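Local coordinates for protein ribonucleoside-diphosphate reductase (Pseudomonas aeruginosa, PDB 5IM3) that probably supplies precursors for DNA synthesis by reducing ribonucleoside diphosphates to deoxyribonucleotides, and binds dATP as an allosteric effector, at residues A[403-408]-A[511-516]; A[412-417]-A[503-508]; A[429-434]-A[472-477]; A[455-460]-A[522-527]. All coordinates share one frame; numbering follows the deposited sequence.

From the N terminus, the chain runs through 403-408, 412-417 and 429-434 before it turns back to find their partners in reverse order. Contact 3 therefore closes the smallest of these three loops at 472-477, contact 2 encloses it at 503-508, and contact 1 encloses both at 511-516. Contact 4, from 455-460 to 522-527, starts within the loop of contact 3 and ends beyond contact 1, so it crosses all three. Contact 3 joins the helix between two parallel barrel strands to a later connection; contact 1 also packs on it through Trp406. Contacts 1, 2 and 4 touch one another and tie the ends of barrel strands and the dATP-binding loop to the region around helix 517-532.

Contact 1: A[403-408]-A[511-516]; sequences GNDWTP and DLHDLY
Asp405 and His513 reach for each other from opposite directions and meet in a short hydrogen bond, His513 NE2 to Asp405 OD2 at 2.5 Å. The donor comes in on the syn side of the carboxylate but 33° out of its plane, while the oxygen lies near the edge of the imidazole. Having CG anti to the backbone N (chi1 -177°) extends the histidine ring away from its own chain and into the turn formed by 405-408. The other ring nitrogen, ND1, is bound by Glu455, so both nitrogens are tied down and the ring's rotation is fixed. OD2 of Asp405 is also bonded by Thr377 OG1. Its second oxygen serves at home: OD1 accepts from Thr407 N at 3.0 Å, an Asx turn that ends strand 401-405.

That strand belongs to the ten-stranded alpha/beta barrel of the reductase, lying between the parallel strands 373-377 and 450-455. The contact thus joins the carboxyl end of a barrel strand to the loop that leads into helix 517-532.

Thr407 lies over one face in a CH-pi contact, its CB 3.7 Å from the centroid of the His513 ring. A branched threonine suits this place, for its methyl CG2 also rests on the ring while OG1 turns aside to bond Glu455 N. Pro408 approaches obliquely, its CG 3.8 Å from His513 CD2, and its side chain lies close to that of Asp380 of the dATP site.

Contact 2: A[412-417]-A[503-508]; sequences LGSYIK and LFSPSD. With DTP (2'-deoxyadenosine 5'-triphosphate), chain G.
Ser505 OG is gripped by several groups at once. Across the contact it meets Ser414 OG at 2.6 Å, along its own segment it lies 3.1 Å from Ser507 OG, and it also accepts from the backbone N of Ala411. Ser414 OG gives its proton to the carbonyl O of Ala411, so this buried pair is well satisfied. Serine suits such a place because a small hydroxyl can both give and receive. Ser505 turns its OG away from its own N (chi1 176°), which brings it to Ser414, whereas Ser507 OG leans back over its own main chain. A turn presents these groups, closed by Asp508 N to Ser505 O at 3.0 Å.

Two residues beyond Ser414, the segment 412-417 meets dATP: Ile416 lays its CD1 3.5 Å from N9 of the base, an apolar branch against adenine. The nucleotide is held by polar groups too, among them Asp380 and Arg410 of the same chain and Lys397 of the second subunit. Strand 415-416 forms a small hairpin with 421-422, while strand 500-504 pairs antiparallel with 539-543 and leans through Phe504 on helix 517-532.

Contact 3: A[429-434]-A[472-477]; sequences FLKVVN and GDDRRR
Lys431, on helix 427-440, comes closest along the backbone to Arg477, their CA atoms 7.6 Å apart, where the loop 472-477 makes a short 3-10 turn at 474-475. The lysine carries the contact by its ammonium. NZ donates to Asp474 O at 2.9 Å and to Arg477 O at 2.8 Å, the latter bond lying in the carbonyl plane with a C=O...donor angle of 160°. Bends at chi2 and chi3 (73° and 75°) fold the chain so that its end fits between the two oxygens. Lysine suits the place because one long, flexible arm can satisfy two carbonyls of a turn. Asp474 O is shared: Arg477 N also bonds it, from the opposite face of its plane. The carboxylate of Asp474 adds a long salt bridge, OD1 standing 3.9 Å from Lys431 NZ.

Helix 427-440 is the crossover helix between the parallel barrel strands 401-405 and 450-455. The loop 472-477 belongs to the next connection, which leads to strand 482-487. The contact thus joins successive beta-alpha-beta connections of the barrel. The same helix faces the second subunit, where Lys431 packs on Asp435 of that chain, while Phe429 touches dATP.

The turn is braced from within. Asp473 OD1 accepts from Arg475 N at 3.0 Å, making an Asx turn, and forms a salt bridge with Arg475 NH1 whose hydrogen bonds are weak. Arg477 points its guanidinium back to the carbonyl O of Thr471.

Contact 4: A[455-460]-A[522-527]; sequences ETWHLD and ERYEYY
Trp457 and Tyr524 make a small, buried apolar contact between the turn that follows barrel strand 450-455 and the flank of helix 517-532. Its closest approach is of Trp457 CB to Tyr524 CE1, 3.9 Å, with the methylene arriving at the edge of the phenol ring. The two aromatic systems lie obliquely, the five-membered ring of Trp457 and the Tyr524 ring having centroids 6.0 Å apart and planes at 50°.

Each large ring also has a polar partner. Trp457 CG lies between the backbone N and carbonyl carbon (chi1 51°), which folds the indole back over Glu455: CB of the glutamate covers one face, and NE1 makes a weak bond at 2.7 Å to Glu455 OE2, itself in a salt bridge with Lys566. Tyr524 extends from the helix and bonds through its hydroxyl to Thr502 O, while its ring stacks on Trp501. Leu512 touches both Trp457 and Tyr524, adding an aliphatic side chain to the cluster. Tryptophan and tyrosine suit this interior because they fill it with broad apolar surface yet keep a polar atom for a partner.

Bonds of its own shape the segment 455-460. A type I beta turn runs from Glu455 to His458, closed by His458 N to Glu455 O at 3.0 Å. Next, His458 ND1 accepts from Asp460 N at 3.1 Å. A turn leaving the carboxyl end of a parallel strand is characteristic of the ten-stranded alpha/beta barrel of the reductase; here it packs on helix 517-532, which belongs to the long excursion between strands 482-487 and 562-565.

Contact 1: A[403-408]-A[511-516]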
# COMPACT_ATOMS: atom_id res chain seq x y z
N GLY A 403 36.04 -19.24 1.91
CA GLY A 403 35.63 -18.55 0.70
C GLY A 403 35.83 -19.46 -0.50
O GLY A 403 36.88 -20.09 -0.64
N ASN A 404 34.81 -19.52 -1.36
CA ASN A 404 34.82 -20.36 -2.56
C ASN A 404 34.62 -19.50 -3.79
O ASN A 404 33.60 -18.80 -3.90
CB ASN A 404 33.73 -21.43 -2.52
CG ASN A 404 34.03 -22.57 -1.59
OD1 ASN A 404 35.14 -22.70 -1.05
ND2 ASN A 404 33.04 -23.43 -1.39
N ASP A 405 35.55 -19.58 -4.73
CA ASP A 405 35.41 -18.94 -6.04
C ASP A 405 34.73 -19.93 -7.00
O ASP A 405 35.35 -20.89 -7.45
CB ASP A 405 36.77 -18.51 -6.58
CG ASP A 405 36.75 -18.27 -8.08
OD1 ASP A 405 35.73 -17.74 -8.58
OD2 ASP A 405 37.74 -18.61 -8.75
N TRP A 406 33.47 -19.67 -7.32
CA TRP A 406 32.70 -20.54 -8.20
C TRP A 406 32.61 -20.01 -9.63
O TRP A 406 31.97 -20.65 -10.47
CB TRP A 406 31.29 -20.74 -7.63
CG TRP A 406 31.31 -21.78 -6.56
CD1 TRP A 406 31.59 -21.59 -5.24
CD2 TRP A 406 31.07 -23.18 -6.73
NE1 TRP A 406 31.54 -22.79 -4.57
CE2 TRP A 406 31.22 -23.78 -5.46
CE3 TRP A 406 30.75 -23.98 -7.83
CZ2 TRP A 406 31.05 -25.15 -5.27
CZ3 TRP A 406 30.59 -25.34 -7.63
CH2 TRP A 406 30.74 -25.91 -6.36
N THR A 407 33.27 -18.89 -9.92
CA THR A 407 33.19 -18.31 -11.26
C THR A 407 33.60 -19.26 -12.38
O THR A 407 32.96 -19.21 -13.44
CB THR A 407 34.05 -17.04 -11.29
OG1 THR A 407 33.49 -16.06 -10.40
CG2 THR A 407 34.14 -16.45 -12.69
N PRO A 408 34.62 -20.11 -12.24
CA PRO A 408 35.05 -20.92 -13.39
C PRO A 408 34.02 -21.92 -13.87
O PRO A 408 34.13 -22.40 -15.01
CB PRO A 408 36.32 -21.63 -12.87
CG PRO A 408 36.78 -20.81 -11.71
CD PRO A 408 35.53 -20.27 -11.09
N ASP A 511 39.35 -17.45 -20.12
CA ASP A 511 40.50 -16.65 -19.74
C ASP A 511 40.12 -15.39 -18.96
O ASP A 511 41.01 -14.77 -18.36
CB ASP A 511 41.31 -16.26 -20.98
CG ASP A 511 40.46 -15.66 -22.09
OD1 ASP A 511 39.31 -16.12 -22.28
OD2 ASP A 511 40.93 -14.71 -22.76
N LEU A 512 38.84 -15.01 -18.94
CA LEU A 512 38.45 -13.74 -18.32
C LEU A 512 38.67 -13.75 -16.81
O LEU A 512 39.18 -12.78 -16.24
CB LEU A 512 36.98 -13.44 -18.61
CG LEU A 512 36.60 -12.87 -19.98
CD1 LEU A 512 35.12 -12.49 -19.99
CD2 LEU A 512 37.45 -11.66 -20.35
N HIS A 513 38.27 -14.83 -16.14
CA HIS A 513 38.32 -14.86 -14.68
C HIS A 513 39.73 -14.60 -14.16
O HIS A 513 39.90 -13.93 -13.14
CB HIS A 513 37.80 -16.21 -14.18
CG HIS A 513 37.75 -16.32 -12.69
ND1 HIS A 513 37.17 -15.36 -11.89
CD2 HIS A 513 38.21 -17.28 -11.85
CE1 HIS A 513 37.26 -15.73 -10.62
NE2 HIS A 513 37.89 -16.89 -10.58
N ASP A 514 40.75 -15.11 -14.86
CA ASP A 514 42.13 -14.90 -14.42
C ASP A 514 42.70 -13.56 -14.85
O ASP A 514 43.71 -13.12 -14.27
CB ASP A 514 43.03 -16.02 -14.95
CG ASP A 514 42.87 -17.32 -14.18
OD1 ASP A 514 42.34 -17.29 -13.06
OD2 ASP A 514 43.29 -18.37 -14.70
N LEU A 515 42.12 -12.91 -15.84
CA LEU A 515 42.58 -11.59 -16.24
C LEU A 515 42.01 -10.52 -15.30
O LEU A 515 41.01 -10.73 -14.60
CB LEU A 515 42.18 -11.28 -17.68
CG LEU A 515 42.79 -12.16 -18.78
CD1 LEU A 515 42.16 -11.82 -20.13
CD2 LEU A 515 44.30 -12.01 -18.84
N TYR A 516 42.66 -9.36 -15.29
CA TYR A 516 42.22 -8.23 -14.48
C TYR A 516 42.82 -6.96 -15.05
O TYR A 516 43.74 -6.99 -15.87
CB TYR A 516 42.61 -8.42 -13.01
CG TYR A 516 44.09 -8.63 -12.77
CD1 TYR A 516 44.95 -7.55 -12.62
CD2 TYR A 516 44.62 -9.91 -12.70
CE1 TYR A 516 46.30 -7.74 -12.41
CE2 TYR A 516 45.97 -10.11 -12.48
CZ TYR A 516 46.81 -9.02 -12.34
OH TYR A 516 48.16 -9.21 -12.12

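Contact 2: A[412-417]-A[503-508]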
# COMPACT_ATOMS: atom_id res chain seq x y z
N LEU A 412 24.25 -21.98 -16.83
CA LEU A 412 23.08 -22.55 -17.49
C LEU A 412 23.19 -22.40 -19.00
O LEU A 412 23.55 -21.34 -19.50
CB LEU A 412 21.81 -21.85 -16.98
CG LEU A 412 20.49 -22.29 -17.65
CD1 LEU A 412 20.13 -23.72 -17.28
CD2 LEU A 412 19.36 -21.33 -17.30
N GLY A 413 22.89 -23.49 -19.71
CA GLY A 413 22.89 -23.49 -21.15
C GLY A 413 24.20 -23.88 -21.80
O GLY A 413 24.24 -24.02 -23.03
N SER A 414 25.26 -24.05 -21.02
CA SER A 414 26.55 -24.43 -21.58
C SER A 414 26.53 -25.89 -22.04
O SER A 414 25.85 -26.73 -21.46
CB SER A 414 27.66 -24.24 -20.55
OG SER A 414 27.58 -22.97 -19.93
N TYR A 415 27.29 -26.17 -23.10
CA TYR A 415 27.41 -27.54 -23.59
C TYR A 415 28.24 -28.38 -22.63
O TYR A 415 29.13 -27.89 -21.93
CB TYR A 415 28.03 -27.55 -24.98
CG TYR A 415 28.11 -28.93 -25.61
CD1 TYR A 415 27.00 -29.50 -26.21
CD2 TYR A 415 29.30 -29.65 -25.61
CE1 TYR A 415 27.06 -30.76 -26.79
CE2 TYR A 415 29.37 -30.90 -26.19
CZ TYR A 415 28.25 -31.45 -26.77
OH TYR A 415 28.32 -32.70 -27.35
N ILE A 416 27.93 -29.68 -22.60
CA ILE A 416 28.68 -30.66 -21.82
C ILE A 416 28.95 -31.85 -22.73
O ILE A 416 28.02 -32.60 -23.06
CB ILE A 416 27.92 -31.11 -20.56
CG1 ILE A 416 27.70 -29.93 -19.62
CG2 ILE A 416 28.69 -32.23 -19.85
CD1 ILE A 416 26.86 -30.27 -18.42
N LYS A 417 30.21 -32.02 -23.13
CA LYS A 417 30.59 -33.19 -23.91
C LYS A 417 30.46 -34.45 -23.06
O LYS A 417 30.47 -34.40 -21.83
CB LYS A 417 32.02 -33.05 -24.44
CG LYS A 417 32.32 -33.88 -25.68
CD LYS A 417 33.81 -33.89 -26.01
CE LYS A 417 34.09 -34.42 -27.41
NZ LYS A 417 33.65 -33.46 -28.47
N LEU A 503 26.49 -10.90 -20.30
CA LEU A 503 26.73 -12.08 -19.50
C LEU A 503 27.21 -13.22 -20.39
O LEU A 503 26.68 -13.43 -21.48
CB LEU A 503 25.47 -12.50 -18.74
CG LEU A 503 24.74 -11.38 -17.99
CD1 LEU A 503 23.56 -11.94 -17.20
CD2 LEU A 503 25.69 -10.63 -17.07
N PHE A 504 28.22 -13.95 -19.92
CA PHE A 504 28.81 -15.06 -20.64
C PHE A 504 28.89 -16.28 -19.73
O PHE A 504 28.91 -16.17 -18.51
CB PHE A 504 30.23 -14.75 -21.14
CG PHE A 504 30.33 -13.57 -22.05
CD1 PHE A 504 30.00 -13.69 -23.39
CD2 PHE A 504 30.79 -12.35 -21.59
CE1 PHE A 504 30.10 -12.60 -24.24
CE2 PHE A 504 30.89 -11.26 -22.43
CZ PHE A 504 30.55 -11.39 -23.76
N SER A 505 28.94 -17.43 -20.34
CA SER A 505 29.35 -18.59 -19.56
C SER A 505 30.87 -18.71 -19.57
O SER A 505 31.49 -18.54 -20.61
CB SER A 505 28.74 -19.87 -20.11
OG SER A 505 29.22 -21.00 -19.39
N PRO A 506 31.50 -19.00 -18.43
CA PRO A 506 32.97 -19.05 -18.41
C PRO A 506 33.56 -20.06 -19.37
O PRO A 506 34.69 -19.87 -19.83
CB PRO A 506 33.29 -19.40 -16.95
CG PRO A 506 32.05 -20.00 -16.41
CD PRO A 506 30.92 -19.32 -17.11
N SER A 507 32.83 -21.13 -19.71
CA SER A 507 33.35 -22.13 -20.64
C SER A 507 33.57 -21.56 -22.04
O SER A 507 34.40 -22.09 -22.79
CB SER A 507 32.42 -23.34 -20.71
OG SER A 507 31.09 -22.95 -21.00
N ASP A 508 32.85 -20.50 -22.41
CA ASP A 508 33.11 -19.81 -23.66
C ASP A 508 34.18 -18.73 -23.53
O ASP A 508 34.74 -18.32 -24.55
CB ASP A 508 31.82 -19.17 -24.19
CG ASP A 508 30.80 -20.19 -24.63
OD1 ASP A 508 31.15 -21.10 -25.42
OD2 ASP A 508 29.63 -20.10 -24.20
PG DTP G . 34.79 -30.71 -21.30
O1G DTP G . 33.37 -30.62 -21.76
O2G DTP G . 35.80 -30.47 -22.42
O3G DTP G . 35.09 -29.72 -20.18
PB DTP G . 35.41 -32.57 -19.19
O1B DTP G . 36.19 -31.51 -18.53
O2B DTP G . 36.17 -33.90 -19.17
O3B DTP G . 35.12 -32.14 -20.70
PA DTP G . 33.66 -32.38 -16.99
O1A DTP G . 34.87 -31.73 -16.52
O2A DTP G . 33.43 -33.61 -16.16
O3A DTP G . 34.00 -32.78 -18.49
O5' DTP G . 32.45 -31.38 -16.86
C5' DTP G . 32.53 -30.00 -17.27
C4' DTP G . 31.39 -29.22 -16.67
O4' DTP G . 30.15 -29.90 -16.93
C3' DTP G . 31.46 -29.00 -15.16
O3' DTP G . 31.05 -27.67 -14.83
C2' DTP G . 30.48 -30.03 -14.61
C1' DTP G . 29.46 -30.15 -15.72
N9 DTP G . 28.85 -31.47 -15.82
C8 DTP G . 29.40 -32.57 -16.42
N7 DTP G . 28.67 -33.66 -16.31
C5 DTP G . 27.56 -33.24 -15.60
C6 DTP G . 26.40 -33.92 -15.17
N6 DTP G . 26.17 -35.21 -15.41
N1 DTP G . 25.48 -33.20 -14.50
C2 DTP G . 25.70 -31.91 -14.27
N3 DTP G . 26.75 -31.16 -14.62
C4 DTP G . 27.65 -31.90 -15.29

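Contact 3: A[429-434]-A[472-477]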
# COMPACT_ATOMS: atom_id res chain seq x y z
N PHE A 429 25.05 -27.14 -7.79
CA PHE A 429 26.24 -27.47 -7.02
C PHE A 429 26.33 -26.66 -5.73
O PHE A 429 26.73 -27.18 -4.69
CB PHE A 429 27.47 -27.28 -7.89
CG PHE A 429 27.52 -28.21 -9.07
CD1 PHE A 429 27.48 -29.57 -8.88
CD2 PHE A 429 27.59 -27.72 -10.36
CE1 PHE A 429 27.52 -30.44 -9.94
CE2 PHE A 429 27.63 -28.59 -11.43
CZ PHE A 429 27.59 -29.94 -11.23
N LEU A 430 25.94 -25.38 -5.78
CA LEU A 430 25.93 -24.60 -4.55
C LEU A 430 24.98 -25.18 -3.53
O LEU A 430 25.20 -25.06 -2.32
CB LEU A 430 25.57 -23.15 -4.85
CG LEU A 430 26.63 -22.41 -5.66
CD1 LEU A 430 26.15 -21.02 -6.02
CD2 LEU A 430 27.94 -22.35 -4.89
N LYS A 431 23.92 -25.84 -3.99
CA LYS A 431 23.03 -26.53 -3.07
C LYS A 431 23.76 -27.66 -2.34
O LYS A 431 23.50 -27.92 -1.17
CB LYS A 431 21.82 -27.07 -3.82
CG LYS A 431 20.89 -27.91 -2.95
CD LYS A 431 20.12 -27.04 -1.98
CE LYS A 431 19.01 -26.28 -2.69
NZ LYS A 431 18.07 -25.68 -1.73
N VAL A 432 24.66 -28.35 -3.05
CA VAL A 432 25.48 -29.37 -2.39
C VAL A 432 26.39 -28.73 -1.36
O VAL A 432 26.57 -29.25 -0.26
CB VAL A 432 26.27 -30.17 -3.44
CG1 VAL A 432 27.14 -31.22 -2.77
CG2 VAL A 432 25.32 -30.82 -4.45
N VAL A 433 27.00 -27.59 -1.70
CA VAL A 433 27.80 -26.84 -0.74
C VAL A 433 26.96 -26.49 0.48
O VAL A 433 27.36 -26.71 1.62
CB VAL A 433 28.38 -25.57 -1.40
CG1 VAL A 433 29.05 -24.68 -0.35
CG2 VAL A 433 29.35 -25.94 -2.50
N ASN A 434 25.78 -25.92 0.22
CA ASN A 434 24.91 -25.48 1.30
C ASN A 434 24.62 -26.60 2.29
O ASN A 434 24.68 -26.40 3.50
CB ASN A 434 23.60 -24.95 0.70
CG ASN A 434 22.63 -24.47 1.74
OD1 ASN A 434 22.63 -23.30 2.12
ND2 ASN A 434 21.79 -25.38 2.21
N GLY A 472 9.95 -18.11 -2.28
CA GLY A 472 10.22 -18.59 -3.63
C GLY A 472 10.63 -20.05 -3.65
O GLY A 472 10.69 -20.74 -2.63
N ASP A 473 10.91 -20.52 -4.87
CA ASP A 473 11.32 -21.90 -5.09
C ASP A 473 12.56 -22.22 -4.26
O ASP A 473 13.59 -21.56 -4.38
CB ASP A 473 11.60 -22.12 -6.58
CG ASP A 473 11.79 -23.59 -6.94
OD1 ASP A 473 11.87 -24.43 -6.02
OD2 ASP A 473 11.87 -23.89 -8.15
N ASP A 474 12.45 -23.26 -3.42
CA ASP A 474 13.57 -23.64 -2.57
C ASP A 474 14.70 -24.29 -3.34
O ASP A 474 15.85 -24.28 -2.87
CB ASP A 474 13.09 -24.57 -1.46
CG ASP A 474 13.69 -24.23 -0.11
OD1 ASP A 474 14.92 -24.02 -0.03
OD2 ASP A 474 12.92 -24.15 0.88
N ARG A 475 14.42 -24.86 -4.52
CA ARG A 475 15.48 -25.38 -5.38
C ARG A 475 16.42 -24.29 -5.86
O ARG A 475 17.49 -24.61 -6.39
CB ARG A 475 14.87 -26.08 -6.59
CG ARG A 475 13.82 -27.14 -6.27
CD ARG A 475 13.28 -27.77 -7.55
NE ARG A 475 12.13 -28.63 -7.29
CZ ARG A 475 10.86 -28.22 -7.28
NH1 ARG A 475 10.56 -26.95 -7.51
NH2 ARG A 475 9.88 -29.09 -7.04
N ARG A 476 16.06 -23.02 -5.69
CA ARG A 476 16.87 -21.89 -6.13
C ARG A 476 17.34 -21.04 -4.95
O ARG A 476 17.61 -19.85 -5.09
CB ARG A 476 16.10 -21.05 -7.14
CG ARG A 476 15.64 -21.83 -8.37
CD ARG A 476 14.67 -21.05 -9.25
NE ARG A 476 15.32 -19.93 -9.93
CZ ARG A 476 16.05 -20.05 -11.04
NH1 ARG A 476 16.23 -21.23 -11.60
NH2 ARG A 476 16.59 -18.97 -11.58
N ARG A 477 17.43 -21.66 -3.77
CA ARG A 477 17.82 -20.99 -2.54
C ARG A 477 18.92 -21.77 -1.84
O ARG A 477 18.95 -23.00 -1.88
CB ARG A 477 16.62 -20.84 -1.58
CG ARG A 477 15.98 -19.46 -1.55
CD ARG A 477 15.76 -18.94 -2.94
NE ARG A 477 14.69 -17.96 -3.01
CZ ARG A 477 14.31 -17.37 -4.13
NH1 ARG A 477 14.92 -17.67 -5.27
NH2 ARG A 477 13.31 -16.49 -4.13

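Contact 4: A[455-460]-A[522-527]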
# COMPACT_ATOMS: atom_id res chain seq x y z
N GLU A 455 31.57 -13.90 -10.32
CA GLU A 455 31.91 -12.70 -11.06
C GLU A 455 30.69 -12.19 -11.82
O GLU A 455 29.80 -12.96 -12.21
CB GLU A 455 33.08 -12.97 -12.01
CG GLU A 455 33.86 -11.73 -12.43
CD GLU A 455 35.25 -12.06 -12.94
OE1 GLU A 455 35.86 -13.03 -12.44
OE2 GLU A 455 35.74 -11.35 -13.84
N THR A 456 30.65 -10.87 -12.05
CA THR A 456 29.41 -10.19 -12.41
C THR A 456 28.96 -10.44 -13.85
O THR A 456 27.79 -10.19 -14.16
CB THR A 456 29.55 -8.68 -12.17
OG1 THR A 456 30.17 -8.45 -10.90
CG2 THR A 456 28.19 -8.01 -12.17
N TRP A 457 29.84 -10.91 -14.73
CA TRP A 457 29.44 -11.28 -16.08
C TRP A 457 28.99 -12.73 -16.19
O TRP A 457 28.56 -13.16 -17.27
CB TRP A 457 30.59 -11.03 -17.07
CG TRP A 457 31.90 -11.63 -16.66
CD1 TRP A 457 32.97 -10.98 -16.11
CD2 TRP A 457 32.30 -13.01 -16.77
NE1 TRP A 457 33.99 -11.85 -15.87
CE2 TRP A 457 33.61 -13.11 -16.27
CE3 TRP A 457 31.67 -14.16 -17.25
CZ2 TRP A 457 34.30 -14.31 -16.23
CZ3 TRP A 457 32.36 -15.36 -17.21
CH2 TRP A 457 33.66 -15.43 -16.70
N HIS A 458 29.08 -13.50 -15.10
CA HIS A 458 28.70 -14.90 -15.14
C HIS A 458 27.21 -15.04 -15.46
O HIS A 458 26.37 -14.33 -14.91
CB HIS A 458 29.00 -15.55 -13.79
CG HIS A 458 29.02 -17.05 -13.81
ND1 HIS A 458 27.87 -17.81 -13.82
CD2 HIS A 458 30.05 -17.93 -13.81
CE1 HIS A 458 28.19 -19.09 -13.83
NE2 HIS A 458 29.51 -19.19 -13.82
N LEU A 459 26.90 -15.96 -16.37
CA LEU A 459 25.53 -16.07 -16.87
C LEU A 459 24.53 -16.49 -15.80
O LEU A 459 23.33 -16.26 -15.98
CB LEU A 459 25.48 -17.04 -18.05
CG LEU A 459 25.12 -16.38 -19.38
CD1 LEU A 459 25.20 -17.41 -20.49
CD2 LEU A 459 23.74 -15.76 -19.32
N ASP A 460 24.98 -17.09 -14.70
CA ASP A 460 24.09 -17.45 -13.61
C ASP A 460 23.95 -16.33 -12.57
O ASP A 460 23.34 -16.55 -11.52
CB ASP A 460 24.58 -18.73 -12.93
CG ASP A 460 24.50 -19.95 -13.84
OD1 ASP A 460 23.65 -19.97 -14.75
OD2 ASP A 460 25.29 -20.89 -13.62
N GLU A 522 40.13 -5.11 -22.15
CA GLU A 522 40.35 -5.33 -23.57
C GLU A 522 39.78 -6.67 -24.01
O GLU A 522 39.03 -6.75 -24.99
CB GLU A 522 41.85 -5.26 -23.88
CG GLU A 522 42.22 -5.74 -25.28
CD GLU A 522 43.70 -5.61 -25.57
OE1 GLU A 522 44.40 -4.92 -24.80
OE2 GLU A 522 44.16 -6.20 -26.57
N ARG A 523 40.12 -7.74 -23.28
CA ARG A 523 39.63 -9.06 -23.65
C ARG A 523 38.12 -9.15 -23.51
O ARG A 523 37.45 -9.81 -24.32
CB ARG A 523 40.32 -10.13 -22.79
CG ARG A 523 40.09 -11.57 -23.25
CD ARG A 523 40.61 -11.80 -24.66
NE ARG A 523 40.49 -13.19 -25.07
CZ ARG A 523 40.70 -13.62 -26.31
NH1 ARG A 523 41.05 -12.76 -27.26
NH2 ARG A 523 40.57 -14.91 -26.60
N TYR A 524 37.55 -8.49 -22.50
CA TYR A 524 36.11 -8.52 -22.32
C TYR A 524 35.40 -7.80 -23.46
O TYR A 524 34.36 -8.27 -23.94
CB TYR A 524 35.72 -7.89 -20.98
CG TYR A 524 34.23 -7.87 -20.75
CD1 TYR A 524 33.61 -8.90 -20.06
CD2 TYR A 524 33.44 -6.84 -21.25
CE1 TYR A 524 32.24 -8.89 -19.86
CE2 TYR A 524 32.08 -6.82 -21.05
CZ TYR A 524 31.48 -7.85 -20.36
OH TYR A 524 30.12 -7.83 -20.16
N GLU A 525 35.92 -6.64 -23.87
CA GLU A 525 35.31 -5.92 -24.99
C GLU A 525 35.46 -6.70 -26.29
O GLU A 525 34.60 -6.60 -27.17
CB GLU A 525 35.92 -4.53 -25.10
CG GLU A 525 35.50 -3.58 -23.98
CD GLU A 525 36.16 -2.22 -24.07
OE1 GLU A 525 37.06 -2.04 -24.92
OE2 GLU A 525 35.77 -1.32 -23.29
N TYR A 526 36.53 -7.49 -26.42
CA TYR A 526 36.68 -8.36 -27.58
C TYR A 526 35.57 -9.40 -27.62
O TYR A 526 34.92 -9.61 -28.65
CB TYR A 526 38.06 -9.03 -27.56
CG TYR A 526 38.22 -10.20 -28.50
CD1 TYR A 526 38.62 -10.01 -29.82
CD2 TYR A 526 37.99 -11.50 -28.07
CE1 TYR A 526 38.77 -11.08 -30.68
CE2 TYR A 526 38.14 -12.58 -28.92
CZ TYR A 526 38.53 -12.36 -30.22
OH TYR A 526 38.69 -13.44 -31.07
N TYR A 527 35.32 -10.07 -26.49
CA TYR A 527 34.22 -11.03 -26.42
C TYR A 527 32.88 -10.34 -26.60
O TYR A 527 31.96 -10.92 -27.20
CB TYR A 527 34.26 -11.78 -25.09
CG TYR A 527 35.35 -12.82 -25.00
CD1 TYR A 527 35.58 -13.72 -26.04
CD2 TYR A 527 36.17 -12.92 -23.88
CE1 TYR A 527 36.57 -14.67 -25.97
CE2 TYR A 527 37.17 -13.87 -23.79
CZ TYR A 527 37.36 -14.74 -24.84
OH TYR A 527 38.35 -15.69 -24.77